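Local coordinates for possible transcriptional regulatory arsR-family protein (Mycobacterium bovis, PDB 3GW2) that probably binds DNA as a winged helix-turn-helix transcriptional regulator of the ArsR family, in a regulatory network that coordinates tolerance to the antitubercular drug bedaquiline, at residues Ile30-Ala35 and Arg88-Val93; Gln36-Val41 and Glu69-Gly74; Asn58-Lys63 and Gln77-Ala82; Gly65-Ala70 and Glu84-Leu89. All coordinates share one frame; numbering follows the deposited sequence.

Contact 1 of 4, residues Ile30-Ala35 and Arg88-Val93; sequences ILDLLA and RLFALV
Leu-31 and Asp-32 of helix 27-34 receive the ring of Phe-90 from helix 84-98. Ile-30, at the start of the segment, turns from Phe-90 and packs on Asn-58, Leu-59 and Leu-62 of helix 52-64. Leu-31 comes next and points at the ring. Its CB sits over one face, 3.8 Å from the centroid of the Phe-90 ring and 17° off the ring normal, a CH-pi contact. Its CD1 reaches along the same ring, 3.9 Å from Phe-90 CD1. The leucine thus touches the ring with CB and with one methyl. Phe-90 gets there because its CG is anti to the backbone N (chi1 -178°), which directs the ring from helix 84-98 toward helix 27-34. At Asp-32 the backbone N lies 3.7 Å from Phe-90 CE2. The carboxylate stands at the far end of the ring, Asp-32 OD2 3.7 Å from Phe-90 CZ, with the two planes 69° apart. OD2 is buried here without a hydrogen-bond partner; Lys-8 of the second subunit forms a long, weak ion pair with it. Leu-89 and Leu-92, on the same helix as Phe-90, pack against the second subunit. One phenylalanine ring thus joins helix 27-34 to helix 84-98, the C-terminal helix that packs on the second subunit, as in the ArsR-type winged-helix fold.

Contact 2 of 4, residues Gln36-Val41 and Glu69-Gly74; sequences QGERAV and EARREG
Glu-38 and Arg-71 form a salt bridge beside the sheet of the winged helix. Glu-38 lies just before strand 39-40 and Arg-71 on strand 68-73. These are the outer strands of the sheet within the chain, and strand 76-81 runs between them. The backbones stay apart, with 9.1 Å from Glu-38 CA to Ala-70 CA, so the side chains alone make the contact. The tight part is the grip of the guanidinium on the carboxylate. Arg-71 approaches side-on and uses two nitrogens, one for each oxygen. Arg-71 NH2 donates to Glu-38 OE1 at 2.7 Å with an N-H...O angle of 164°. Arg-71 NE donates to Glu-38 OE2 at 3.1 Å. Both oxygens lie close to the guanidinium plane, but the carboxylate is turned 46° against it. The arginine chain is extended from CG to NE, which carries the charged group out toward Glu-38. The loose side is the surface around this pair. Little area is buried between the segments, and both residues stay partly exposed. Glu-38 also packs on Tyr-78 and Arg-80 of the middle strand. A second carboxylate holds the remaining nitrogen of the guanidinium and fixes its rotation: Arg-71 NH1 donates to Glu-73 OE2 at 2.8 Å.

Contact 3 of 4, residues Asn58-Lys63 and Gln77-Ala82; sequences NLQALK and QYYRIA
Tyr-79 buries more surface here than any other residue, and Leu-59 is its main partner. Leu-59 lies over one face of the ring. Its CB is 3.9 Å from the centroid of the Tyr-79 ring, 18° off the normal, which makes a CH-pi contact. The two methyls extend the cover: Leu-59 CD2 is 3.8 Å from Tyr-79 CG, and Leu-59 CD1 is 4.0 Å from Tyr-79 CD2. Leu-59 CB thus lies toward the hydroxyl end of the ring and its methyls toward the CG end. Tyr-79 CG is anti to the carbonyl carbon, beside the backbone N (chi1 -83°), and the ring lies against helix 52-64. Lys-63 comes in from an oblique direction, its CD 4.3 Å from Tyr-79 CE1. At the hydroxyl end, Gln-60 OE1 lies 2.8 Å from Tyr-79 OH, near the ring plane. The glutamine chain bends at chi2 (62°) to bring its amide there. Tyr-79 also packs on Val-68 and Ala-70 of the neighbouring strand and on Val-41. Helix 52-64, the presumed recognition helix of the DNA-binding helix-turn-helix motif, is thus fastened to the middle strand of the sheet. Such packing on the sheet that carries the wing is characteristic of the winged helix-turn-helix fold.

Contact 4 of 4, residues Gly65-Ala70 and Glu84-Leu89; sequences GGLVEA and EDVARL
Val-86 of helix 84-98 meets the turn at Gly-66 and Leu-67. One step before it, Asp-85 stays clear of that turn and pairs with Arg-88 on its own helix. Arg-88 NH2 donates to Asp-85 OD1 at 2.6 Å and reaches the oxygen from well above the carboxylate plane. Val-86 then carries the main load. Its CG1, anti to the backbone N (chi1 176°), is 3.4 Å from the carbonyl O of Leu-67. The same methyl meets the leucine side chain, 3.9 Å from Leu-67 CD2. Val-86 CG2, the other branch, faces Gly-66, 3.8 Å from its carbonyl O. Gly-66 ends helix 52-64 in a Schellman motif, with positive phi. In this turn the carbonyls of Gly-66 and Leu-67 both lie against Val-86. One turn after Asp-85, Leu-89 adds a methyl contact. Its CD2 is 4.0 Å from Leu-67 CD2, and the two side chains cross at about a right angle. Leu-67 CD2 thereby serves both Val-86 and Leu-89. The side-chain packing is apolar and buried, though two carbonyl oxygens also lie against the valine methyls. Val-86 packs on Ile-81 at the end of strand 76-81. From the second subunit, Val-96 covers Val-86 and another Leu-89 meets Leu-89. The side chain of Leu-67 thus packs on both helix 11-22 and helix 84-98, where helix 52-64 passes into strand 68-73.

Contacts 1 and 4 are buried and share helix 84-98: contact 1 joins it to helix 27-34, and contact 4 to the turn before strand 68-73. Both reach the second subunit, and their chemistry is mainly apolar. Leu-31 and Leu-34 of contact 1 also pack on Val-68, in segment 65-70. Contact 3 is partly buried. Contacts 1 and 3 both have a leucine CB over a ring face and a polar group beside the ring; in contact 3 that group is the Gln-60 amide, next to the tyrosine hydroxyl. Contact 2 is a surface contact and depends on charge. Contacts 2 and 3 share the sheet, where Arg-71 and Glu-69 bond through their backbones to Tyr-78 and Arg-80.

Contact 1 of 4, residues Ile30-Ala35 and Arg88-Val93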
# COMPACT_ATOMS: atom_id res chain seq x y z
N ILE A 30 13.97 1.38 -3.94
CA ILE A 30 14.70 1.09 -2.70
C ILE A 30 14.39 -0.30 -2.18
O ILE A 30 15.29 -1.04 -1.79
CB ILE A 30 14.41 2.14 -1.60
CG1 ILE A 30 14.98 3.52 -2.01
CG2 ILE A 30 15.00 1.68 -0.26
CD1 ILE A 30 14.53 4.70 -1.12
N LEU A 31 13.11 -0.67 -2.22
CA LEU A 31 12.69 -1.99 -1.74
C LEU A 31 13.27 -3.12 -2.58
O LEU A 31 13.77 -4.10 -2.03
CB LEU A 31 11.15 -2.08 -1.65
CG LEU A 31 10.51 -1.24 -0.55
CD1 LEU A 31 8.99 -1.38 -0.59
CD2 LEU A 31 11.03 -1.64 0.83
N ASP A 32 13.26 -2.96 -3.90
CA ASP A 32 13.91 -3.94 -4.79
C ASP A 32 15.39 -4.05 -4.53
O ASP A 32 15.96 -5.14 -4.56
CB ASP A 32 13.67 -3.59 -6.26
CG ASP A 32 12.61 -4.46 -6.90
OD1 ASP A 32 12.73 -5.70 -6.85
OD2 ASP A 32 11.64 -3.91 -7.45
N LEU A 33 16.01 -2.91 -4.23
CA LEU A 33 17.44 -2.87 -3.95
C LEU A 33 17.80 -3.59 -2.65
O LEU A 33 18.82 -4.29 -2.58
CB LEU A 33 17.93 -1.42 -3.91
CG LEU A 33 19.44 -1.24 -3.78
CD1 LEU A 33 20.16 -1.66 -5.07
CD2 LEU A 33 19.75 0.19 -3.41
N LEU A 34 16.98 -3.41 -1.62
CA LEU A 34 17.24 -4.02 -0.32
C LEU A 34 16.81 -5.48 -0.26
O LEU A 34 17.11 -6.18 0.70
CB LEU A 34 16.53 -3.22 0.78
CG LEU A 34 16.96 -1.77 1.01
CD1 LEU A 34 16.12 -1.17 2.09
CD2 LEU A 34 18.44 -1.69 1.37
N ALA A 35 16.12 -5.94 -1.30
CA ALA A 35 15.49 -7.25 -1.32
C ALA A 35 16.26 -8.17 -2.22
O ALA A 35 16.06 -8.13 -3.43
CB ALA A 35 14.03 -7.14 -1.81
N ARG A 88 7.24 -10.83 1.63
CA ARG A 88 6.02 -11.38 1.05
C ARG A 88 5.06 -10.27 0.58
O ARG A 88 4.49 -10.37 -0.50
CB ARG A 88 5.33 -12.36 2.02
CG ARG A 88 6.19 -13.61 2.30
CD ARG A 88 5.44 -14.67 3.09
NE ARG A 88 5.02 -14.21 4.41
CZ ARG A 88 3.75 -14.14 4.83
NH1 ARG A 88 2.74 -14.51 4.05
NH2 ARG A 88 3.50 -13.71 6.06
N LEU A 89 4.92 -9.22 1.38
CA LEU A 89 3.99 -8.12 1.04
C LEU A 89 4.36 -7.42 -0.27
O LEU A 89 3.50 -7.17 -1.12
CB LEU A 89 3.89 -7.10 2.18
CG LEU A 89 3.14 -5.81 1.86
CD1 LEU A 89 1.64 -6.09 1.71
CD2 LEU A 89 3.39 -4.76 2.93
N PHE A 90 5.64 -7.11 -0.41
CA PHE A 90 6.14 -6.43 -1.59
C PHE A 90 6.08 -7.33 -2.83
O PHE A 90 5.81 -6.85 -3.93
CB PHE A 90 7.56 -5.94 -1.32
CG PHE A 90 8.19 -5.16 -2.45
CD1 PHE A 90 7.51 -4.09 -3.05
CD2 PHE A 90 9.47 -5.48 -2.90
CE1 PHE A 90 8.10 -3.37 -4.08
CE2 PHE A 90 10.07 -4.76 -3.94
CZ PHE A 90 9.38 -3.70 -4.53
N ALA A 91 6.31 -8.63 -2.66
CA ALA A 91 6.14 -9.56 -3.76
C ALA A 91 4.66 -9.58 -4.19
O ALA A 91 4.36 -9.46 -5.38
CB ALA A 91 6.63 -10.96 -3.39
N LEU A 92 3.76 -9.71 -3.22
CA LEU A 92 2.31 -9.85 -3.50
C LEU A 92 1.67 -8.60 -4.10
O LEU A 92 0.74 -8.71 -4.90
CB LEU A 92 1.56 -10.28 -2.23
CG LEU A 92 0.04 -10.49 -2.24
CD1 LEU A 92 -0.41 -11.53 -3.27
CD2 LEU A 92 -0.41 -10.91 -0.86
N VAL A 93 2.14 -7.43 -3.70
CA VAL A 93 1.61 -6.17 -4.23
C VAL A 93 2.00 -6.00 -5.71
O VAL A 93 1.24 -5.44 -6.50
CB VAL A 93 2.05 -4.96 -3.37
CG1 VAL A 93 3.52 -4.55 -3.66
CG2 VAL A 93 1.09 -3.79 -3.56

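Contact 2 of 4, residues Gln36-Val41 and Glu69-Gly74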
# COMPACT_ATOMS: atom_id res chain seq x y z
N GLN A 36 17.17 -8.96 -1.66
CA GLN A 36 17.52 -8.86 -0.24
C GLN A 36 19.02 -8.50 -0.01
O GLN A 36 19.92 -8.84 -0.80
CB GLN A 36 17.08 -10.12 0.52
CG GLN A 36 17.19 -10.05 2.05
CD GLN A 36 16.04 -9.35 2.76
OE1 GLN A 36 14.86 -9.53 2.41
NE2 GLN A 36 16.37 -8.56 3.78
N GLY A 37 19.25 -7.81 1.10
CA GLY A 37 20.57 -7.46 1.56
C GLY A 37 20.53 -6.01 2.01
O GLY A 37 20.26 -5.12 1.20
N GLU A 38 20.78 -5.80 3.29
CA GLU A 38 20.87 -4.47 3.88
C GLU A 38 21.92 -3.59 3.18
O GLU A 38 22.95 -4.09 2.75
CB GLU A 38 21.14 -4.61 5.38
CG GLU A 38 22.03 -3.56 5.99
CD GLU A 38 22.51 -3.95 7.37
OE1 GLU A 38 23.70 -4.27 7.52
OE2 GLU A 38 21.70 -3.92 8.31
N ARG A 39 21.63 -2.30 3.04
CA ARG A 39 22.61 -1.38 2.43
C ARG A 39 22.66 -0.05 3.18
O ARG A 39 21.69 0.33 3.84
CB ARG A 39 22.35 -1.20 0.92
CG ARG A 39 22.14 -2.55 0.17
CD ARG A 39 22.83 -2.70 -1.20
NE ARG A 39 24.19 -2.14 -1.26
CZ ARG A 39 24.91 -2.03 -2.38
NH1 ARG A 39 24.42 -2.44 -3.54
NH2 ARG A 39 26.13 -1.52 -2.34
N ALA A 40 23.80 0.63 3.09
CA ALA A 40 23.98 1.96 3.67
C ALA A 40 23.20 3.00 2.86
O ALA A 40 23.01 2.83 1.66
CB ALA A 40 25.47 2.35 3.73
N VAL A 41 22.78 4.08 3.51
CA VAL A 41 22.07 5.18 2.86
C VAL A 41 22.82 5.69 1.61
O VAL A 41 22.21 5.89 0.55
CB VAL A 41 21.86 6.37 3.85
CG1 VAL A 41 21.16 7.55 3.18
CG2 VAL A 41 21.08 5.90 5.07
N GLU A 69 13.89 -1.32 8.49
CA GLU A 69 14.48 -0.97 9.78
C GLU A 69 15.87 -0.40 9.54
O GLU A 69 16.44 -0.62 8.48
CB GLU A 69 14.54 -2.16 10.73
CG GLU A 69 13.16 -2.75 11.01
CD GLU A 69 12.85 -2.86 12.48
OE1 GLU A 69 13.80 -2.91 13.29
OE2 GLU A 69 11.64 -2.90 12.83
N ALA A 70 16.38 0.32 10.53
CA ALA A 70 17.65 1.02 10.41
C ALA A 70 18.54 0.74 11.60
O ALA A 70 18.07 0.49 12.70
CB ALA A 70 17.42 2.51 10.27
N ARG A 71 19.85 0.77 11.36
CA ARG A 71 20.83 0.75 12.43
C ARG A 71 21.94 1.72 12.10
O ARG A 71 22.23 1.97 10.92
CB ARG A 71 21.38 -0.66 12.66
CG ARG A 71 22.11 -1.26 11.48
CD ARG A 71 22.69 -2.63 11.81
NE ARG A 71 23.48 -3.09 10.67
CZ ARG A 71 24.79 -2.87 10.52
NH1 ARG A 71 25.48 -2.22 11.46
NH2 ARG A 71 25.40 -3.31 9.43
N ARG A 72 22.52 2.29 13.14
CA ARG A 72 23.59 3.28 13.02
C ARG A 72 24.92 2.58 13.33
O ARG A 72 25.07 1.96 14.38
CB ARG A 72 23.33 4.41 14.02
CG ARG A 72 24.31 5.59 13.98
CD ARG A 72 23.78 6.76 13.16
NE ARG A 72 22.39 7.09 13.51
CZ ARG A 72 21.69 8.08 12.96
NH1 ARG A 72 22.24 8.86 12.04
NH2 ARG A 72 20.43 8.29 13.34
N GLU A 73 25.87 2.67 12.40
CA GLU A 73 27.22 2.12 12.61
C GLU A 73 28.27 3.15 12.20
O GLU A 73 28.55 3.33 11.01
CB GLU A 73 27.42 0.80 11.86
CG GLU A 73 28.80 0.18 12.05
CD GLU A 73 29.01 -1.08 11.21
OE1 GLU A 73 29.93 -1.08 10.36
OE2 GLU A 73 28.26 -2.08 11.42
N GLY A 74 28.83 3.83 13.19
CA GLY A 74 29.78 4.92 12.95
C GLY A 74 29.04 6.12 12.40
O GLY A 74 28.01 6.54 12.94

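Contact 3 of 4, residues Asn58-Lys63 and Gln77-Ala82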
# COMPACT_ATOMS: atom_id res chain seq x y z
N ASN A 58 12.94 9.41 1.58
CA ASN A 58 12.23 8.22 1.13
C ASN A 58 12.42 7.05 2.10
O ASN A 58 11.49 6.28 2.33
CB ASN A 58 12.67 7.80 -0.27
CG ASN A 58 11.98 8.58 -1.36
OD1 ASN A 58 10.78 8.82 -1.30
ND2 ASN A 58 12.73 8.95 -2.39
N LEU A 59 13.63 6.91 2.65
CA LEU A 59 13.89 5.87 3.66
C LEU A 59 13.07 6.07 4.95
O LEU A 59 12.53 5.12 5.51
CB LEU A 59 15.39 5.75 3.95
CG LEU A 59 16.17 5.09 2.79
CD1 LEU A 59 17.65 5.43 2.85
CD2 LEU A 59 15.94 3.57 2.78
N GLN A 60 12.98 7.32 5.41
CA GLN A 60 12.07 7.69 6.49
C GLN A 60 10.61 7.34 6.19
O GLN A 60 9.90 6.82 7.07
CB GLN A 60 12.16 9.19 6.79
CG GLN A 60 12.95 9.52 8.03
CD GLN A 60 14.40 9.09 7.96
OE1 GLN A 60 14.79 8.09 8.59
NE2 GLN A 60 15.22 9.83 7.22
N ALA A 61 10.18 7.60 4.96
CA ALA A 61 8.83 7.26 4.54
C ALA A 61 8.59 5.75 4.62
O ALA A 61 7.56 5.31 5.11
CB ALA A 61 8.53 7.78 3.14
N LEU A 62 9.56 4.97 4.14
CA LEU A 62 9.50 3.50 4.27
C LEU A 62 9.47 3.04 5.72
O LEU A 62 8.70 2.13 6.08
CB LEU A 62 10.64 2.84 3.50
CG LEU A 62 10.56 3.00 1.97
CD1 LEU A 62 11.85 2.51 1.34
CD2 LEU A 62 9.34 2.26 1.41
N LYS A 63 10.29 3.67 6.56
CA LYS A 63 10.37 3.34 7.99
C LYS A 63 9.06 3.63 8.73
O LYS A 63 8.62 2.81 9.54
CB LYS A 63 11.52 4.12 8.62
CG LYS A 63 12.07 3.56 9.94
CD LYS A 63 13.17 4.49 10.42
CE LYS A 63 13.81 4.05 11.73
NZ LYS A 63 12.91 4.21 12.91
N GLN A 77 24.46 4.80 8.27
CA GLN A 77 23.20 4.23 8.66
C GLN A 77 22.86 3.12 7.65
O GLN A 77 22.96 3.33 6.43
CB GLN A 77 22.14 5.32 8.62
CG GLN A 77 21.25 5.42 9.83
CD GLN A 77 20.13 6.42 9.64
OE1 GLN A 77 20.08 7.15 8.65
NE2 GLN A 77 19.20 6.45 10.59
N TYR A 78 22.50 1.95 8.15
CA TYR A 78 22.17 0.81 7.30
C TYR A 78 20.69 0.49 7.41
O TYR A 78 20.14 0.36 8.50
CB TYR A 78 23.03 -0.41 7.68
CG TYR A 78 24.51 -0.21 7.44
CD1 TYR A 78 25.10 -0.63 6.25
CD2 TYR A 78 25.32 0.40 8.40
CE1 TYR A 78 26.47 -0.44 6.02
CE2 TYR A 78 26.68 0.60 8.17
CZ TYR A 78 27.25 0.18 6.98
OH TYR A 78 28.60 0.38 6.75
N TYR A 79 20.04 0.35 6.26
CA TYR A 79 18.61 0.04 6.21
C TYR A 79 18.40 -1.35 5.63
O TYR A 79 19.15 -1.78 4.75
CB TYR A 79 17.88 1.05 5.32
CG TYR A 79 17.51 2.34 6.00
CD1 TYR A 79 16.22 2.52 6.50
CD2 TYR A 79 18.44 3.37 6.16
CE1 TYR A 79 15.85 3.70 7.14
CE2 TYR A 79 18.08 4.57 6.80
CZ TYR A 79 16.78 4.72 7.28
OH TYR A 79 16.38 5.88 7.90
N ARG A 80 17.38 -2.03 6.13
CA ARG A 80 16.96 -3.29 5.54
C ARG A 80 15.46 -3.47 5.62
O ARG A 80 14.78 -2.87 6.45
CB ARG A 80 17.64 -4.50 6.18
CG ARG A 80 18.00 -4.37 7.65
CD ARG A 80 16.83 -4.28 8.57
NE ARG A 80 16.96 -5.14 9.76
CZ ARG A 80 17.61 -4.82 10.88
NH1 ARG A 80 18.27 -3.68 11.01
NH2 ARG A 80 17.62 -5.68 11.89
N ILE A 81 14.98 -4.33 4.75
CA ILE A 81 13.60 -4.80 4.76
C ILE A 81 13.29 -5.38 6.14
O ILE A 81 14.05 -6.18 6.65
CB ILE A 81 13.39 -5.80 3.60
CG1 ILE A 81 13.24 -4.98 2.31
CG2 ILE A 81 12.18 -6.77 3.86
CD1 ILE A 81 13.21 -5.79 1.06
N ALA A 82 12.19 -4.91 6.73
CA ALA A 82 11.88 -5.13 8.15
C ALA A 82 11.62 -6.59 8.55
O ALA A 82 11.91 -6.98 9.69
CB ALA A 82 10.73 -4.23 8.60

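Contact 4 of 4, residues Gly65-Ala70 and Glu84-Leu89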
# COMPACT_ATOMS: atom_id res chain seq x y z
N GLY A 65 6.16 3.50 7.55
CA GLY A 65 5.22 2.48 7.13
C GLY A 65 5.60 1.09 7.60
O GLY A 65 4.93 0.12 7.25
N GLY A 66 6.67 1.00 8.39
CA GLY A 66 7.09 -0.26 8.98
C GLY A 66 7.75 -1.22 8.01
O GLY A 66 7.90 -2.41 8.32
N LEU A 67 8.20 -0.70 6.87
CA LEU A 67 8.66 -1.54 5.76
C LEU A 67 10.18 -1.78 5.78
O LEU A 67 10.66 -2.75 5.20
CB LEU A 67 8.24 -0.93 4.42
CG LEU A 67 6.74 -0.81 4.12
CD1 LEU A 67 6.53 -0.32 2.70
CD2 LEU A 67 5.99 -2.12 4.36
N VAL A 68 10.91 -0.89 6.43
CA VAL A 68 12.35 -1.05 6.61
C VAL A 68 12.73 -0.80 8.08
O VAL A 68 11.98 -0.15 8.82
CB VAL A 68 13.17 -0.11 5.69
CG1 VAL A 68 12.97 -0.47 4.20
CG2 VAL A 68 12.85 1.37 5.94
N GLU A 69 13.89 -1.32 8.49
CA GLU A 69 14.48 -0.97 9.78
C GLU A 69 15.87 -0.40 9.54
O GLU A 69 16.44 -0.62 8.48
CB GLU A 69 14.54 -2.16 10.73
CG GLU A 69 13.16 -2.75 11.01
CD GLU A 69 12.85 -2.86 12.48
OE1 GLU A 69 13.80 -2.91 13.29
OE2 GLU A 69 11.64 -2.90 12.83
N ALA A 70 16.38 0.32 10.53
CA ALA A 70 17.65 1.02 10.41
C ALA A 70 18.54 0.74 11.60
O ALA A 70 18.07 0.49 12.70
CB ALA A 70 17.42 2.51 10.27
N GLU A 84 10.28 -10.92 6.83
CA GLU A 84 9.71 -11.76 5.78
C GLU A 84 8.31 -11.29 5.34
O GLU A 84 8.02 -11.24 4.13
CB GLU A 84 9.63 -13.23 6.24
CG GLU A 84 8.81 -14.13 5.29
CD GLU A 84 9.73 -14.82 4.21
OE1 GLU A 84 10.59 -14.15 3.58
OE2 GLU A 84 9.57 -16.06 4.00
N ASP A 85 7.45 -10.96 6.30
CA ASP A 85 6.09 -10.50 6.00
C ASP A 85 6.13 -9.29 5.05
O ASP A 85 5.31 -9.19 4.13
CB ASP A 85 5.31 -10.18 7.29
CG ASP A 85 4.96 -11.45 8.11
OD1 ASP A 85 5.17 -12.59 7.63
OD2 ASP A 85 4.45 -11.32 9.26
N VAL A 86 7.11 -8.41 5.25
CA VAL A 86 7.32 -7.28 4.34
C VAL A 86 7.81 -7.73 2.95
O VAL A 86 7.37 -7.19 1.93
CB VAL A 86 8.26 -6.20 4.96
CG1 VAL A 86 8.54 -5.08 3.96
CG2 VAL A 86 7.63 -5.62 6.22
N ALA A 87 8.70 -8.73 2.91
CA ALA A 87 9.17 -9.32 1.65
C ALA A 87 8.03 -10.05 0.90
O ALA A 87 7.88 -9.92 -0.31
CB ALA A 87 10.35 -10.28 1.89
N ARG A 88 7.24 -10.83 1.63
CA ARG A 88 6.02 -11.38 1.05
C ARG A 88 5.06 -10.27 0.58
O ARG A 88 4.49 -10.37 -0.50
CB ARG A 88 5.33 -12.36 2.02
CG ARG A 88 6.19 -13.61 2.30
CD ARG A 88 5.44 -14.67 3.09
NE ARG A 88 5.02 -14.21 4.41
CZ ARG A 88 3.75 -14.14 4.83
NH1 ARG A 88 2.74 -14.51 4.05
NH2 ARG A 88 3.50 -13.71 6.06
N LEU A 89 4.92 -9.22 1.38
CA LEU A 89 3.99 -8.12 1.04
C LEU A 89 4.36 -7.42 -0.27
O LEU A 89 3.50 -7.17 -1.12
CB LEU A 89 3.89 -7.10 2.18
CG LEU A 89 3.14 -5.81 1.86
CD1 LEU A 89 1.64 -6.09 1.71
CD2 LEU A 89 3.39 -4.76 2.93